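Local coordinates for protein putative branched-chain amino acid aminotransferase IlvE (Streptococcus mutans, PDB 4DQN) that probably transfers amino groups between isoleucine, valine or leucine and 2-oxoglutarate with the help of pyridoxal phosphate, in branched-chain amino acid biosynthesis, at residues Asp210-Asp215 with Gly297-Gly302; Lys235-Ile240 with Gly315-Lys320; Ile104-Gln109 with Tyr148-Phe153. All coordinates share one frame; numbering follows the deposited sequence.

Contact 1 of 3, residues Asp210-Asp215 with Gly297-Gly302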
# COMPACT_ATOMS: atom_id res chain seq x y z
N ASP A 210 19.29 4.92 -6.11
CA ASP A 210 18.21 4.45 -5.27
C ASP A 210 18.75 4.14 -3.88
O ASP A 210 19.95 4.31 -3.61
CB ASP A 210 17.57 3.19 -5.88
CG ASP A 210 16.09 3.05 -5.53
OD1 ASP A 210 15.66 3.61 -4.49
OD2 ASP A 210 15.37 2.38 -6.29
N VAL A 211 17.86 3.70 -3.00
CA VAL A 211 18.23 3.30 -1.65
C VAL A 211 18.40 1.78 -1.59
O VAL A 211 17.67 1.04 -2.26
CB VAL A 211 17.16 3.82 -0.62
CG1 VAL A 211 17.00 2.87 0.55
CG2 VAL A 211 17.53 5.21 -0.12
N ILE A 212 19.41 1.32 -0.85
CA ILE A 212 19.49 -0.09 -0.47
C ILE A 212 18.92 -0.20 0.95
O ILE A 212 19.39 0.47 1.87
CB ILE A 212 20.93 -0.63 -0.52
CG1 ILE A 212 21.41 -0.72 -1.97
CG2 ILE A 212 21.03 -2.00 0.11
CD1 ILE A 212 22.87 -1.14 -2.09
N TYR A 213 17.87 -1.00 1.10
CA TYR A 213 17.18 -1.13 2.38
C TYR A 213 17.78 -2.26 3.18
O TYR A 213 18.18 -3.27 2.62
CB TYR A 213 15.69 -1.43 2.14
CG TYR A 213 14.97 -0.32 1.43
CD1 TYR A 213 14.85 -0.31 0.05
CD2 TYR A 213 14.42 0.74 2.15
CE1 TYR A 213 14.19 0.71 -0.60
CE2 TYR A 213 13.76 1.76 1.51
CZ TYR A 213 13.65 1.75 0.14
OH TYR A 213 13.00 2.78 -0.48
N LEU A 214 17.84 -2.10 4.50
CA LEU A 214 18.32 -3.17 5.37
C LEU A 214 17.14 -3.83 6.05
O LEU A 214 16.00 -3.35 5.95
CB LEU A 214 19.30 -2.63 6.42
CG LEU A 214 20.45 -1.78 5.89
CD1 LEU A 214 21.48 -1.53 6.98
CD2 LEU A 214 21.09 -2.46 4.68
N ASP A 215 17.38 -4.95 6.74
CA ASP A 215 16.30 -5.69 7.37
C ASP A 215 15.61 -4.80 8.41
O ASP A 215 16.28 -4.14 9.20
CB ASP A 215 16.80 -7.01 7.97
CG ASP A 215 17.64 -6.81 9.21
OD1 ASP A 215 18.82 -6.41 9.06
OD2 ASP A 215 17.13 -7.06 10.32
N GLY A 297 28.61 0.44 -8.36
CA GLY A 297 29.94 1.01 -8.24
C GLY A 297 30.26 1.08 -6.77
O GLY A 297 31.06 0.29 -6.25
N GLY A 298 29.61 2.01 -6.08
CA GLY A 298 29.82 2.18 -4.66
C GLY A 298 28.52 2.27 -3.88
O GLY A 298 27.47 2.63 -4.42
N VAL A 299 28.60 1.94 -2.60
CA VAL A 299 27.46 2.07 -1.70
C VAL A 299 27.85 3.03 -0.57
O VAL A 299 28.90 2.85 0.06
CB VAL A 299 27.03 0.70 -1.13
CG1 VAL A 299 25.99 0.90 -0.04
CG2 VAL A 299 26.44 -0.17 -2.25
N GLN A 300 27.03 4.05 -0.35
CA GLN A 300 27.21 4.99 0.75
C GLN A 300 26.45 4.50 1.98
O GLN A 300 25.26 4.16 1.91
CB GLN A 300 26.67 6.37 0.34
CG GLN A 300 26.90 7.50 1.37
CD GLN A 300 28.33 8.02 1.36
OE1 GLN A 300 28.93 8.16 0.30
NE2 GLN A 300 28.88 8.30 2.54
N HIS A 301 27.15 4.45 3.12
CA HIS A 301 26.51 4.10 4.38
C HIS A 301 27.10 4.92 5.52
O HIS A 301 28.24 4.69 5.93
CB HIS A 301 26.69 2.61 4.67
CG HIS A 301 25.81 2.11 5.76
ND1 HIS A 301 26.07 0.94 6.45
CD2 HIS A 301 24.66 2.60 6.27
CE1 HIS A 301 25.12 0.75 7.35
NE2 HIS A 301 24.25 1.73 7.26
N GLY A 302 26.32 5.86 6.05
CA GLY A 302 26.86 6.81 7.02
C GLY A 302 27.97 7.60 6.34
O GLY A 302 27.78 8.06 5.20

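Contact 2 of 3, residues Lys235-Ile240 with Gly315-Lys320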
# COMPACT_ATOMS: atom_id res chain seq x y z
N LYS A 235 35.54 -13.33 -3.53
CA LYS A 235 36.84 -13.67 -4.13
C LYS A 235 36.95 -15.14 -4.53
O LYS A 235 37.72 -15.49 -5.43
CB LYS A 235 37.98 -13.34 -3.16
CG LYS A 235 38.03 -14.25 -1.94
CD LYS A 235 39.34 -14.12 -1.16
CE LYS A 235 39.36 -15.06 0.04
NZ LYS A 235 39.28 -16.49 -0.37
N ASP A 236 36.19 -15.99 -3.86
CA ASP A 236 36.19 -17.41 -4.18
C ASP A 236 35.08 -17.74 -5.17
O ASP A 236 34.55 -18.86 -5.18
CB ASP A 236 36.04 -18.25 -2.91
CG ASP A 236 37.18 -18.03 -1.94
OD1 ASP A 236 38.29 -17.70 -2.40
OD2 ASP A 236 36.96 -18.17 -0.72
N ASN A 237 34.74 -16.75 -5.99
CA ASN A 237 33.69 -16.86 -7.00
C ASN A 237 32.42 -17.55 -6.52
O ASN A 237 31.93 -18.49 -7.14
CB ASN A 237 34.22 -17.53 -8.27
CG ASN A 237 34.72 -16.52 -9.30
OD1 ASN A 237 34.28 -16.53 -10.45
ND2 ASN A 237 35.63 -15.64 -8.88
N GLU A 238 31.89 -17.08 -5.39
CA GLU A 238 30.58 -17.53 -4.94
C GLU A 238 29.57 -16.42 -5.24
O GLU A 238 29.90 -15.25 -5.17
CB GLU A 238 30.58 -17.81 -3.44
CG GLU A 238 31.67 -18.75 -2.96
CD GLU A 238 32.05 -18.46 -1.52
OE1 GLU A 238 32.29 -17.27 -1.22
OE2 GLU A 238 32.10 -19.40 -0.70
N PHE A 239 28.34 -16.82 -5.57
CA PHE A 239 27.25 -15.88 -5.80
C PHE A 239 26.37 -15.90 -4.56
O PHE A 239 25.83 -16.95 -4.19
CB PHE A 239 26.45 -16.35 -7.02
CG PHE A 239 25.32 -15.44 -7.42
CD1 PHE A 239 24.07 -15.55 -6.82
CD2 PHE A 239 25.50 -14.50 -8.43
CE1 PHE A 239 23.02 -14.72 -7.21
CE2 PHE A 239 24.46 -13.67 -8.82
CZ PHE A 239 23.21 -13.78 -8.20
N ILE A 240 26.21 -14.74 -3.92
CA ILE A 240 25.41 -14.67 -2.71
C ILE A 240 24.34 -13.57 -2.81
O ILE A 240 24.63 -12.43 -3.17
CB ILE A 240 26.28 -14.46 -1.44
CG1 ILE A 240 27.35 -15.56 -1.35
CG2 ILE A 240 25.41 -14.48 -0.20
CD1 ILE A 240 28.25 -15.45 -0.13
N GLY A 315 32.74 -5.41 -13.23
CA GLY A 315 33.52 -6.62 -13.03
C GLY A 315 33.25 -7.71 -14.04
O GLY A 315 32.17 -7.77 -14.64
N PRO A 316 34.24 -8.60 -14.23
CA PRO A 316 34.20 -9.72 -15.17
C PRO A 316 33.09 -10.72 -14.91
O PRO A 316 32.50 -11.21 -15.88
CB PRO A 316 35.57 -10.40 -14.96
CG PRO A 316 36.07 -9.87 -13.63
CD PRO A 316 35.56 -8.47 -13.59
N VAL A 317 32.81 -11.04 -13.65
CA VAL A 317 31.82 -12.06 -13.34
C VAL A 317 30.43 -11.51 -13.62
O VAL A 317 29.58 -12.20 -14.19
CB VAL A 317 31.93 -12.56 -11.87
CG1 VAL A 317 30.82 -13.55 -11.54
CG2 VAL A 317 33.30 -13.18 -11.62
N THR A 318 30.20 -10.25 -13.23
CA THR A 318 28.96 -9.56 -13.57
C THR A 318 28.77 -9.56 -15.09
O THR A 318 27.69 -9.90 -15.58
CB THR A 318 28.94 -8.10 -13.04
OG1 THR A 318 29.00 -8.11 -11.61
CG2 THR A 318 27.66 -7.39 -13.47
N HIS A 319 29.82 -9.22 -15.82
CA HIS A 319 29.76 -9.22 -17.28
C HIS A 319 29.34 -10.58 -17.83
O HIS A 319 28.52 -10.66 -18.75
CB HIS A 319 31.12 -8.84 -17.87
CG HIS A 319 31.22 -7.40 -18.28
ND1 HIS A 319 32.06 -6.51 -17.64
CD2 HIS A 319 30.62 -6.71 -19.27
CE1 HIS A 319 31.95 -5.32 -18.22
NE2 HIS A 319 31.09 -5.42 -19.21
N LYS A 320 29.92 -11.64 -17.28
CA LYS A 320 29.68 -13.00 -17.76
C LYS A 320 28.25 -13.45 -17.50
O LYS A 320 27.64 -14.11 -18.33
CB LYS A 320 30.66 -13.97 -17.09
CG LYS A 320 31.98 -14.13 -17.82
CD LYS A 320 33.07 -14.64 -16.87
CE LYS A 320 32.55 -15.75 -15.97
NZ LYS A 320 33.50 -16.09 -14.86

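Contact 3 of 3, residues Ile104-Gln109 with Tyr148-Phe153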
# COMPACT_ATOMS: atom_id res chain seq x y z
N ILE A 104 -0.34 -16.78 -18.58
CA ILE A 104 0.61 -16.89 -19.69
C ILE A 104 -0.12 -16.67 -21.00
O ILE A 104 0.38 -15.97 -21.88
CB ILE A 104 1.32 -18.25 -19.68
CG1 ILE A 104 2.27 -18.32 -18.48
CG2 ILE A 104 2.14 -18.45 -20.95
CD1 ILE A 104 2.85 -19.73 -18.29
N ASP A 105 -1.32 -17.23 -21.13
CA ASP A 105 -2.11 -17.02 -22.33
C ASP A 105 -2.42 -15.55 -22.53
O ASP A 105 -2.38 -15.03 -23.65
CB ASP A 105 -3.42 -17.80 -22.27
CG ASP A 105 -4.31 -17.49 -23.45
OD1 ASP A 105 -3.99 -17.95 -24.56
OD2 ASP A 105 -5.32 -16.76 -23.28
N ALA A 106 -2.75 -14.87 -21.44
CA ALA A 106 -3.08 -13.45 -21.53
C ALA A 106 -1.87 -12.65 -21.99
O ALA A 106 -1.98 -11.76 -22.83
CB ALA A 106 -3.57 -12.93 -20.20
N ALA A 107 -0.71 -12.94 -21.41
CA ALA A 107 0.53 -12.29 -21.80
C ALA A 107 0.80 -12.47 -23.30
O ALA A 107 1.11 -11.51 -24.00
CB ALA A 107 1.69 -12.83 -20.98
N LYS A 108 0.69 -13.71 -23.78
CA LYS A 108 0.87 -13.97 -25.20
C LYS A 108 -0.11 -13.20 -26.09
O LYS A 108 0.29 -12.65 -27.12
CB LYS A 108 0.76 -15.46 -25.48
CG LYS A 108 1.91 -16.26 -24.91
CD LYS A 108 1.87 -17.70 -25.44
CE LYS A 108 3.06 -18.49 -24.92
NZ LYS A 108 3.05 -19.91 -25.41
N GLN A 109 -1.39 -13.16 -25.70
CA GLN A 109 -2.38 -12.39 -26.46
C GLN A 109 -1.98 -10.93 -26.60
O GLN A 109 -2.18 -10.33 -27.66
CB GLN A 109 -3.76 -12.44 -25.78
CG GLN A 109 -4.51 -13.75 -25.93
CD GLN A 109 -5.92 -13.63 -25.39
OE1 GLN A 109 -6.69 -12.76 -25.81
NE2 GLN A 109 -6.27 -14.48 -24.42
N TYR A 148 -12.93 -8.23 -9.00
CA TYR A 148 -11.54 -7.92 -9.31
C TYR A 148 -11.33 -7.70 -10.79
O TYR A 148 -12.08 -8.23 -11.62
CB TYR A 148 -10.61 -9.05 -8.82
CG TYR A 148 -10.64 -9.19 -7.32
CD1 TYR A 148 -11.65 -9.91 -6.69
CD2 TYR A 148 -9.67 -8.57 -6.53
CE1 TYR A 148 -11.71 -10.01 -5.31
CE2 TYR A 148 -9.71 -8.67 -5.14
CZ TYR A 148 -10.72 -9.40 -4.54
OH TYR A 148 -10.77 -9.51 -3.18
N ILE A 149 -10.31 -6.92 -11.12
CA ILE A 149 -9.86 -6.80 -12.51
C ILE A 149 -8.47 -7.37 -12.64
O ILE A 149 -7.62 -7.09 -11.80
CB ILE A 149 -9.85 -5.33 -12.97
CG1 ILE A 149 -11.29 -4.82 -13.10
CG2 ILE A 149 -9.16 -5.18 -14.33
CD1 ILE A 149 -11.40 -3.35 -13.48
N PHE A 150 -8.24 -8.19 -13.67
CA PHE A 150 -6.89 -8.56 -14.07
C PHE A 150 -6.66 -8.01 -15.47
O PHE A 150 -7.40 -8.33 -16.41
CB PHE A 150 -6.69 -10.09 -14.05
CG PHE A 150 -5.33 -10.54 -14.56
CD1 PHE A 150 -4.15 -10.15 -13.91
CD2 PHE A 150 -5.23 -11.36 -15.67
CE1 PHE A 150 -2.89 -10.57 -14.39
CE2 PHE A 150 -3.98 -11.79 -16.16
CZ PHE A 150 -2.81 -11.40 -15.52
N THR A 151 -5.65 -7.16 -15.61
CA THR A 151 -5.34 -6.58 -16.91
C THR A 151 -3.85 -6.67 -17.21
O THR A 151 -3.02 -6.60 -16.30
CB THR A 151 -5.85 -5.11 -17.01
OG1 THR A 151 -5.57 -4.58 -18.30
CG2 THR A 151 -5.21 -4.21 -15.93
N ILE A 152 -3.50 -6.88 -18.48
CA ILE A 152 -2.10 -6.76 -18.89
C ILE A 152 -2.00 -5.75 -20.02
O ILE A 152 -2.59 -5.96 -21.10
CB ILE A 152 -1.50 -8.09 -19.39
CG1 ILE A 152 -1.69 -9.22 -18.37
CG2 ILE A 152 -0.01 -7.90 -19.70
CD1 ILE A 152 -1.02 -10.56 -18.80
N PHE A 153 -1.27 -4.67 -19.78
CA PHE A 153 -0.94 -3.72 -20.83
C PHE A 153 0.57 -3.72 -21.10
O PHE A 153 1.34 -4.27 -20.31
CB PHE A 153 -1.49 -2.31 -20.55
CG PHE A 153 -1.00 -1.68 -19.27
CD1 PHE A 153 -1.68 -1.90 -18.07
CD2 PHE A 153 0.08 -0.81 -19.27
CE1 PHE A 153 -1.26 -1.30 -16.89
CE2 PHE A 153 0.52 -0.21 -18.09
CZ PHE A 153 -0.16 -0.44 -16.90

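Contact 1 of 3, residues Asp210-Asp215 with Gly297-Gly302
Two backbone N-H groups, those of Thr220 and Lys221, grip OD1 of Asp215, the residue that follows Leu214, whose CD1 reaches to 4.3 Å from NE2 of His301 across the contact. Asp215 OD2 is bonded to Thr218 OG1, so this buried carboxylate has partners at both oxygens, all just after strand 211-214. On the other strand His301 NE2 pairs with Asp174 OD2, which helps to fix the imidazole while the Leu214 methyl approaches its ring obliquely. The methyl reaches the NE2-CE1 side of the ring, and a histidine suits this margin because it can take both an aliphatic and an acidic neighbour.

Deeper in, the packing is purely apolar. Ile212 CD1 lies 3.7 Å from Val299 CG2, and the two side chains cross at about a right angle. Ile212 is extended through its second torsion (chi2 176°), which carries the end methyl far enough to meet a residue whose CA is 8.3 Å from its own. Beta-branched residues suit such sites, since they are at ease in strands and present a broad surface. Near the strand end Gln300 folds back, NE2 donating to Gly302 O at 2.9 Å, with the acceptor in its amide plane; Gly302 has a positive phi (62°), readily adopted by a residue without a side chain.

Strands 211-214 and 292-301 are not paired with each other: both run parallel to strand 168-172, which lies between them, and its Ile172 touches Leu214, Val299 and His301. The contact thus bridges one face of the mixed sheet over a middle strand, while the alternate residues Val211 and Tyr213 turn to helix 190-205, and strand 222-225 lies antiparallel beyond 211-214.

Contact 2 of 3, residues Lys235-Ile240 with Gly315-Lys320
Asn237 lays the oxygen end of its amide against Val317, with OD1 3.7 Å from the methyl CG2, in an oblique crossing of the two side chains. Its first torsion, chi1 -93°, departs from the usual staggered value and swings the amide toward the helix. The touch is van der Waals in kind. Lys320, one helical turn further on, brings NZ to 4.5 Å from Asn237 OD1, too far for a hydrogen bond, though a weak attraction may remain. Val317 suits the buried side of the helix, where a compact branched residue can also meet Ile233 and Met266.

Asn237 closes the tight turn of a beta hairpin joining strands 228-234 and 238-241. It takes the left-handed helical conformation (phi 43°, psi 51°), which asparagine tolerates better than most residues. Lys235 and Asp236 occupy the exposed turn, and their side chains form a salt bridge between Lys235 NZ and Asp236 OD1 at 2.6 Å. Strand 238-241 then starts a beta-alpha-beta crossover: helix 251-262 connects it to the parallel strand 267-270. Phe239 points its ring toward that helix, touching Leu256, Leu257 and Ala260, and meets the Phe231 ring nearly parallel.

The helical partner begins at Gly315, the N-cap, followed by Pro316, which fits a first turn because its missing N-H costs no helical bond there. Gly315 O accepts the N-H of His319 at 3.0 Å, the first helical bond of the segment, and His319 ND1 adds a weak bond to the same oxygen. Glu283 supplies a carboxylate to the N-terminal turn: OE2 takes the N-H of Val317 and OE1 bonds Thr318 OG1, a negative group at the end where its interaction with the helix dipole is probably favourable.

Contact 3 of 3, residues Ile104-Gln109 with Tyr148-Phe153
Ile152 drives its CD1 methyl into the helix surface between Ala106 and Ala107, 3.8 Å from Ala106 CB and 3.5 Å from the backbone N of Ala107. CG1 sits anti to the carbonyl carbon (chi1 -53°), and the extended second torsion (chi2 -177°) carries CD1 well clear of the strand backbone. Alanines suit the receiving side because their small side chains let it approach the helix backbone itself. Phe150, two residues earlier and on the same face of the strand, has its ring carried away from its own backbone N (chi1 176°) and comes obliquely to Ala106 CB, with CE2 4.2 Å away.

This is helix-on-sheet packing: helix 100-113 lies on one face of the antiparallel sheet, over strand 147-157 and its neighbours, the local axes passing 8.7 Å apart. Ile149 and Thr151 point to the other face; Thr151 OG1 bonds the backbone carbonyl of Tyr25 in adjacent strand 24-30. Along the helix flank, Gln109 NE2 donates to Asp105 OD2 at 2.7 Å, while the glutamine side chain also touches Tyr25 and Leu39. Lys108 reaches the carbonyl oxygens of Lys342 and Asp345 with NZ.

Overall arrangement
Along the chain contact 3 closes before the others open, whereas contacts 1 and 2 interleave: 210-215, 235-240, 297-302, 315-320. Contacts 1 and 2 share the mixed sheet, their centres about 20 Å apart and their nearest atoms about 9 Å, one joining two strands across a third and the other joining a hairpin turn to helix 316-329. Contact 3 belongs to the separate antiparallel sheet on the opposite side of the chain's centre, with its centre about 35 Å from that of contact 1. The three therefore sample both sheet-based halves of this class-IV aminotransferase. In contact 3 the Phe150 side chain lies about 11 Å from that of Lys188, the predicted cofactor lysine, unmodified here.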